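Local coordinates for protein carbohydrate kinase, FGGY (Rhodospirillum rubrum, PDB 3IFR) that probably phosphorylates D-xylulose at the expense of ATP, as a xylulose kinase of the FGGY carbohydrate kinase family, at residues S163-N168 against R179-E184; F187-L190 against V195-D198. One frame throughout, in Å; residues are numbered along the deposited sequence.

Contact 1: S163-N168 against R179-E184; sequences SYDYIN and RNWALE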
ATOM      1  N   SER A 163      12.852  -4.795   2.212  1.00 18.05           N
ATOM      2  CA  SER A 163      13.690  -3.614   2.097  1.00 17.54           C
ATOM      3  C   SER A 163      13.921  -2.987   3.450  1.00 16.39           C
ATOM      4  O   SER A 163      15.047  -2.843   3.867  1.00 18.45           O
ATOM      5  CB  SER A 163      13.044  -2.585   1.193  1.00 17.34           C
ATOM      6  OG  SER A 163      11.742  -2.323   1.684  1.00 21.05           O
ATOM      7  N   TYR A 164      12.853  -2.623   4.139  1.00 16.01           N
ATOM      8  CA  TYR A 164      13.003  -1.981   5.441  1.00 17.07           C
ATOM      9  C   TYR A 164      13.579  -2.986   6.476  1.00 17.56           C
ATOM     10  O   TYR A 164      14.295  -2.581   7.418  1.00 15.98           O
ATOM     11  CB  TYR A 164      11.697  -1.207   5.888  1.00 14.73           C
ATOM     12  CG  TYR A 164      10.415  -2.051   5.975  1.00 15.85           C
ATOM     13  CD1 TYR A 164      10.149  -2.864   7.105  1.00 16.83           C
ATOM     14  CD2 TYR A 164       9.500  -2.072   4.927  1.00 13.21           C
ATOM     15  CE1 TYR A 164       8.989  -3.671   7.166  1.00 15.29           C
ATOM     16  CE2 TYR A 164       8.355  -2.839   4.978  1.00 13.92           C
ATOM     17  CZ  TYR A 164       8.096  -3.643   6.091  1.00 16.26           C
ATOM     18  OH  TYR A 164       6.950  -4.413   6.120  1.00 14.90           O
ATOM     19  N   ASP A 165      13.326  -4.292   6.301  1.00 15.84           N
ATOM     20  CA  ASP A 165      13.998  -5.253   7.209  1.00 17.52           C
ATOM     21  C   ASP A 165      15.531  -5.134   7.073  1.00 21.03           C
ATOM     22  O   ASP A 165      16.303  -5.197   8.045  1.00 17.85           O
ATOM     23  CB  ASP A 165      13.619  -6.692   6.893  1.00 16.96           C
ATOM     24  CG  ASP A 165      12.119  -6.945   6.935  1.00 18.76           C
ATOM     25  OD1 ASP A 165      11.450  -6.515   7.898  1.00 18.64           O
ATOM     26  OD2 ASP A 165      11.615  -7.644   6.008  1.00 18.54           O
ATOM     27  N   TYR A 166      15.988  -4.956   5.833  1.00 20.05           N
ATOM     28  CA  TYR A 166      17.406  -4.888   5.626  1.00 17.76           C
ATOM     29  C   TYR A 166      18.018  -3.644   6.304  1.00 17.49           C
ATOM     30  O   TYR A 166      19.029  -3.728   6.992  1.00 18.51           O
ATOM     31  CB  TYR A 166      17.714  -4.957   4.131  1.00 17.97           C
ATOM     32  CG  TYR A 166      19.157  -4.728   3.815  1.00 15.04           C
ATOM     33  CD1 TYR A 166      20.116  -5.620   4.261  1.00 16.14           C
ATOM     34  CD2 TYR A 166      19.562  -3.613   3.097  1.00 14.48           C
ATOM     35  CE1 TYR A 166      21.456  -5.413   3.977  1.00 19.26           C
ATOM     36  CE2 TYR A 166      20.884  -3.384   2.807  1.00 16.04           C
ATOM     37  CZ  TYR A 166      21.832  -4.300   3.228  1.00 20.38           C
ATOM     38  OH  TYR A 166      23.166  -4.123   2.954  1.00 20.13           O
ATOM     39  N   ILE A 167      17.377  -2.498   6.136  1.00 19.19           N
ATOM     40  CA  ILE A 167      17.829  -1.270   6.749  1.00 17.29           C
ATOM     41  C   ILE A 167      17.869  -1.431   8.258  1.00 20.21           C
ATOM     42  O   ILE A 167      18.894  -1.153   8.873  1.00 21.69           O
ATOM     43  CB  ILE A 167      16.903  -0.107   6.320  1.00 19.58           C
ATOM     44  CG1 ILE A 167      16.902   0.002   4.787  1.00 18.59           C
ATOM     45  CG2 ILE A 167      17.333   1.214   6.968  1.00 15.72           C
ATOM     46  CD1 ILE A 167      18.284   0.404   4.201  1.00 17.33           C
ATOM     47  N   ASN A 168      16.772  -1.898   8.873  1.00 18.89           N
ATOM     48  CA  ASN A 168      16.810  -2.218  10.316  1.00 18.39           C
ATOM     49  C   ASN A 168      18.013  -3.094  10.781  1.00 19.57           C
ATOM     50  O   ASN A 168      18.638  -2.840  11.834  1.00 17.66           O
ATOM     51  CB  ASN A 168      15.512  -2.888  10.742  1.00 15.78           C
ATOM     52  CG  ASN A 168      14.386  -1.912  10.932  1.00 19.28           C
ATOM     53  OD1 ASN A 168      14.602  -0.750  11.348  1.00 16.36           O
ATOM     54  ND2 ASN A 168      13.140  -2.379  10.659  1.00 17.57           N
ATOM     55  N   ARG A 179       6.505  -9.136  10.651  1.00 17.22           N
ATOM     56  CA  ARG A 179       5.383 -10.047  10.461  1.00 20.98           C
ATOM     57  C   ARG A 179       4.753  -9.815   9.088  1.00 17.79           C
ATOM     58  O   ARG A 179       4.360 -10.739   8.402  1.00 16.29           O
ATOM     59  CB  ARG A 179       4.267  -9.768  11.513  1.00 21.01           C
ATOM     60  CG  ARG A 179       4.525 -10.234  12.970  1.00 24.50           C
ATOM     61  CD  ARG A 179       3.230 -10.132  13.874  1.00 29.14           C
ATOM     62  NE  ARG A 179       2.651  -8.766  13.886  1.00 28.62           N
ATOM     63  CZ  ARG A 179       1.586  -8.374  14.599  1.00 30.39           C
ATOM     64  NH1 ARG A 179       1.171  -7.122  14.528  1.00 28.43           N
ATOM     65  NH2 ARG A 179       0.950  -9.211  15.403  1.00 30.45           N
ATOM     66  N   ASN A 180       4.584  -8.554   8.715  1.00 17.06           N
ATOM     67  CA  ASN A 180       3.810  -8.278   7.522  1.00 17.24           C
ATOM     68  C   ASN A 180       4.581  -8.623   6.234  1.00 18.42           C
ATOM     69  O   ASN A 180       3.994  -9.042   5.238  1.00 18.67           O
ATOM     70  CB  ASN A 180       3.354  -6.819   7.532  1.00 18.52           C
ATOM     71  CG  ASN A 180       1.973  -6.626   8.186  1.00 20.53           C
ATOM     72  OD1 ASN A 180       1.048  -7.440   7.999  1.00 18.39           O
ATOM     73  ND2 ASN A 180       1.826  -5.526   8.923  1.00 17.69           N
ATOM     74  N   TRP A 181       5.896  -8.419   6.256  1.00 14.89           N
ATOM     75  CA  TRP A 181       6.716  -8.891   5.161  1.00 17.87           C
ATOM     76  C   TRP A 181       6.523 -10.427   5.017  1.00 21.48           C
ATOM     77  O   TRP A 181       6.265 -10.942   3.909  1.00 20.88           O
ATOM     78  CB  TRP A 181       8.188  -8.498   5.366  1.00 17.74           C
ATOM     79  CG  TRP A 181       9.043  -8.945   4.260  1.00 17.72           C
ATOM     80  CD1 TRP A 181       9.307  -8.265   3.100  1.00 17.31           C
ATOM     81  CD2 TRP A 181       9.744 -10.189   4.165  1.00 17.78           C
ATOM     82  NE1 TRP A 181      10.122  -9.021   2.295  1.00 15.81           N
ATOM     83  CE2 TRP A 181      10.408 -10.204   2.926  1.00 17.53           C
ATOM     84  CE3 TRP A 181       9.877 -11.303   5.015  1.00 18.63           C
ATOM     85  CZ2 TRP A 181      11.185 -11.294   2.505  1.00 18.40           C
ATOM     86  CZ3 TRP A 181      10.648 -12.366   4.609  1.00 15.89           C
ATOM     87  CH2 TRP A 181      11.285 -12.366   3.362  1.00 18.99           C
ATOM     88  N   ALA A 182       6.599 -11.146   6.142  1.00 18.36           N
ATOM     89  CA  ALA A 182       6.470 -12.593   6.122  1.00 18.41           C
ATOM     90  C   ALA A 182       5.063 -13.085   5.710  1.00 19.52           C
ATOM     91  O   ALA A 182       4.914 -14.094   5.018  1.00 20.85           O
ATOM     92  CB  ALA A 182       6.899 -13.179   7.480  1.00 20.31           C
ATOM     93  N   LEU A 183       4.036 -12.365   6.123  1.00 19.81           N
ATOM     94  CA  LEU A 183       2.656 -12.674   5.772  1.00 18.02           C
ATOM     95  C   LEU A 183       2.369 -12.351   4.301  1.00 19.75           C
ATOM     96  O   LEU A 183       1.887 -13.195   3.543  1.00 20.94           O
ATOM     97  CB  LEU A 183       1.737 -11.834   6.654  1.00 19.88           C
ATOM     98  CG  LEU A 183       0.400 -12.351   7.198  1.00 23.42           C
ATOM     99  CD1 LEU A 183      -0.735 -11.246   7.068  1.00 23.23           C
ATOM    100  CD2 LEU A 183      -0.028 -13.649   6.591  1.00 18.85           C
ATOM    101  N   GLU A 184       2.644 -11.130   3.870  1.00 16.82           N
ATOM    102  CA  GLU A 184       2.445 -10.866   2.462  1.00 20.45           C
ATOM    103  C   GLU A 184       3.293 -11.850   1.687  1.00 21.59           C
ATOM    104  O   GLU A 184       2.865 -12.371   0.669  1.00 24.10           O
ATOM    105  CB  GLU A 184       2.774  -9.414   2.091  1.00 19.44           C
ATOM    106  CG  GLU A 184       1.784  -8.436   2.726  1.00 22.82           C
ATOM    107  CD  GLU A 184       1.733  -7.112   2.031  1.00 21.72           C
ATOM    108  OE1 GLU A 184       2.099  -7.004   0.852  1.00 23.68           O
ATOM    109  OE2 GLU A 184       1.305  -6.175   2.674  1.00 21.97           O
TER

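Contact 2: F187-L190 against V195-D198; sequences FIDL and VEAD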
ATOM      1  N   PHE A 187       4.953 -16.693   4.219  1.00 18.55           N
ATOM      2  CA  PHE A 187       5.580 -17.527   5.225  1.00 20.47           C
ATOM      3  C   PHE A 187       4.808 -17.729   6.521  1.00 25.68           C
ATOM      4  O   PHE A 187       5.143 -18.627   7.317  1.00 27.80           O
ATOM      5  CB  PHE A 187       6.972 -17.009   5.551  1.00 23.28           C
ATOM      6  CG  PHE A 187       7.883 -16.937   4.363  1.00 22.32           C
ATOM      7  CD1 PHE A 187       7.894 -17.956   3.418  1.00 22.12           C
ATOM      8  CD2 PHE A 187       8.742 -15.853   4.185  1.00 24.05           C
ATOM      9  CE1 PHE A 187       8.733 -17.885   2.302  1.00 22.15           C
ATOM     10  CE2 PHE A 187       9.619 -15.802   3.074  1.00 20.59           C
ATOM     11  CZ  PHE A 187       9.599 -16.820   2.146  1.00 20.13           C
ATOM     12  N   ILE A 188       3.783 -16.918   6.751  1.00 24.84           N
ATOM     13  CA  ILE A 188       3.073 -16.980   8.027  1.00 25.99           C
ATOM     14  C   ILE A 188       1.672 -17.584   7.938  1.00 26.93           C
ATOM     15  O   ILE A 188       0.918 -17.288   7.014  1.00 26.26           O
ATOM     16  CB  ILE A 188       2.969 -15.605   8.687  1.00 24.89           C
ATOM     17  CG1 ILE A 188       4.344 -15.197   9.211  1.00 24.62           C
ATOM     18  CG2 ILE A 188       1.938 -15.637   9.821  1.00 22.85           C
ATOM     19  CD1 ILE A 188       4.406 -13.772   9.630  1.00 23.72           C
ATOM     20  N   ASP A 189       1.361 -18.439   8.909  1.00 27.61           N
ATOM     21  CA  ASP A 189       0.022 -18.957   9.142  1.00 31.57           C
ATOM     22  C   ASP A 189      -0.704 -18.020  10.098  1.00 32.97           C
ATOM     23  O   ASP A 189      -0.264 -17.843  11.229  1.00 30.73           O
ATOM     24  CB  ASP A 189       0.115 -20.341   9.800  1.00 35.59           C
ATOM     25  CG  ASP A 189      -1.221 -21.058   9.853  1.00 34.55           C
ATOM     26  OD1 ASP A 189      -1.304 -22.154   9.291  1.00 35.14           O
ATOM     27  OD2 ASP A 189      -2.193 -20.519  10.418  1.00 37.54           O
ATOM     28  N   LEU A 190      -1.794 -17.409   9.615  1.00 35.99           N
ATOM     29  CA  LEU A 190      -2.678 -16.544  10.408  1.00 34.46           C
ATOM     30  C   LEU A 190      -3.032 -17.203  11.730  1.00 38.43           C
ATOM     31  O   LEU A 190      -2.890 -16.590  12.788  1.00 44.88           O
ATOM     32  CB  LEU A 190      -3.974 -16.292   9.647  1.00 36.02           C
ATOM     33  CG  LEU A 190      -4.281 -14.948   8.978  1.00 39.25           C
ATOM     34  CD1 LEU A 190      -3.049 -14.095   8.739  1.00 30.09           C
ATOM     35  CD2 LEU A 190      -5.077 -15.170   7.672  1.00 35.69           C
ATOM     36  N   VAL A 195       6.194 -17.894  11.579  1.00 29.41           N
ATOM     37  CA  VAL A 195       6.734 -18.453  10.349  1.00 31.19           C
ATOM     38  C   VAL A 195       6.594 -19.963  10.457  1.00 31.98           C
ATOM     39  O   VAL A 195       6.984 -20.542  11.465  1.00 34.85           O
ATOM     40  CB  VAL A 195       8.195 -18.044  10.156  1.00 28.46           C
ATOM     41  CG1 VAL A 195       8.797 -18.778   8.980  1.00 28.79           C
ATOM     42  CG2 VAL A 195       8.264 -16.525   9.941  1.00 26.93           C
ATOM     43  N   GLU A 196       5.992 -20.580   9.450  1.00 27.51           N
ATOM     44  CA  GLU A 196       5.805 -22.026   9.423  1.00 27.69           C
ATOM     45  C   GLU A 196       6.809 -22.778   8.521  1.00 30.43           C
ATOM     46  O   GLU A 196       7.102 -22.353   7.385  1.00 28.97           O
ATOM     47  CB  GLU A 196       4.393 -22.329   8.969  1.00 29.25           C
ATOM     48  CG  GLU A 196       3.333 -21.563   9.755  1.00 31.06           C
ATOM     49  CD  GLU A 196       3.010 -22.244  11.060  1.00 33.04           C
ATOM     50  OE1 GLU A 196       3.708 -23.216  11.426  1.00 33.05           O
ATOM     51  OE2 GLU A 196       2.060 -21.801  11.718  1.00 34.42           O
ATOM     52  N   ALA A 197       7.322 -23.898   9.026  1.00 32.43           N
ATOM     53  CA  ALA A 197       8.331 -24.674   8.306  1.00 32.51           C
ATOM     54  C   ALA A 197       7.775 -25.065   6.931  1.00 29.41           C
ATOM     55  O   ALA A 197       8.303 -24.722   5.878  1.00 30.43           O
ATOM     56  CB  ALA A 197       8.666 -25.897   9.097  1.00 29.64           C
ATOM     57  N   ASP A 198       6.743 -25.868   6.990  1.00 28.01           N
ATOM     58  CA  ASP A 198       5.740 -25.989   5.990  1.00 25.17           C
ATOM     59  C   ASP A 198       5.807 -24.913   4.886  1.00 26.39           C
ATOM     60  O   ASP A 198       6.026 -25.220   3.731  1.00 29.22           O
ATOM     61  CB  ASP A 198       4.425 -25.846   6.784  1.00 24.09           C
ATOM     62  CG  ASP A 198       3.264 -26.352   6.046  1.00 26.75           C
ATOM     63  OD1 ASP A 198       3.440 -27.135   5.097  1.00 31.87           O
ATOM     64  OD2 ASP A 198       2.158 -25.957   6.385  1.00 32.38           O
TER

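Contact 1: S163-N168 against R179-E184
Tyr164 reaches across from helix 163-172 to the backbone of helix 179-185. Its OH lies 4.1 Å from Trp181 N, too far for a bond, and is hydrogen-bonded to Asp178 OD2 instead. CG of Tyr164 sits between the backbone N and the carbonyl carbon (chi1 58°), and from there the ring extends toward the second helix. Asp165 follows and makes the closer approach. Its OD2 stands over one face of the Trp181 indole, 3.4 Å from Trp181 CG and offset toward the rim. The carboxylate plane is perpendicular to the ring plane. Trp181 directs its NE1 to Ala88 O. With an alanine at this position, Ala88 O would probably lose this donor and a gap would open beside Asp165 OD2. Asp165 OD2 also accepts from Gly162 N, three residues back, as in one half of a capping box. Asp178, just before helix 179-185, bonds Asn180 N through OD1 and gives its own N to Asp165 OD1. The contact thus ties together two helix N-termini in the N-terminal FGGY domain. Two backbone N-H groups grip the buried carboxylate of Asp165, which is consistent with a stabilised negative charge.

Contact 2: F187-L190 against V195-D198
Ile188 lays its CG1 alongside Val195, 4.2 Å from Val195 CG2 and 4.0 Å from Val195 N. The side chains leave the backbone in diverging directions, but these two branches turn back to meet. Phe187 CB meets the other branch of the valine, CG1, at 4.3 Å. The phenyl ring turns away to pack on helix 139-149 and on Val200. The backbone supplies the one hydrogen bond between the segments. Glu196 N donates to Phe187 O at 3.0 Å, nearly straight at 169°, and meets the oxygen almost head-on to the carbonyl. Val195 CA adds a CA-H...O contact to the same oxygen. This is a small antiparallel beta hairpin, strand 188-189 against 194-195, in which Ile188 and Val195 form a non-hydrogen-bonded pair. The second strand runs straight into helix 197-201, with Glu196 at the N-cap position. Glu196 is bent at chi2 (-82°), which folds its carboxylate back over Asp189. OE2 comes 3.1 Å from Asp189 CB, and CG also packs on that carbon. Their carboxylate planes are 73° apart. Asp189 OD1 and Glu196 OE2 are 4.2 Å apart, so the like charges probably repel. Each has its own partner: Asp189 OD1 forms a salt bridge with Arg129 NE, and Glu196 OE2 is hydrogen-bonded to Ser192 OG. Arg129 also forms a salt bridge through NH2 with Asp198 OD2, in the first turn of helix 197-201.

Contacts 1 and 2 lie in series along the chain, about 15 Å apart, centre to centre. Both fall within the N-terminal FGGY domain, on the same side of the chain's centre. Contact 1 is the deeper: the centre of contact 1 lies about 14 Å from the centre of the chain, that of contact 2 about 22 Å. Helix 179-185 leads almost directly into strand 188-189, and the two contacts touch there. Ala182 O and Phe187 N are 2.7 Å apart, a probable hydrogen bond. Ile188 CD1 packs on Ala182 CB, and Leu190 packs on Leu183. One continuous run of chain therefore connects the buried helix pair to the more peripheral hairpin.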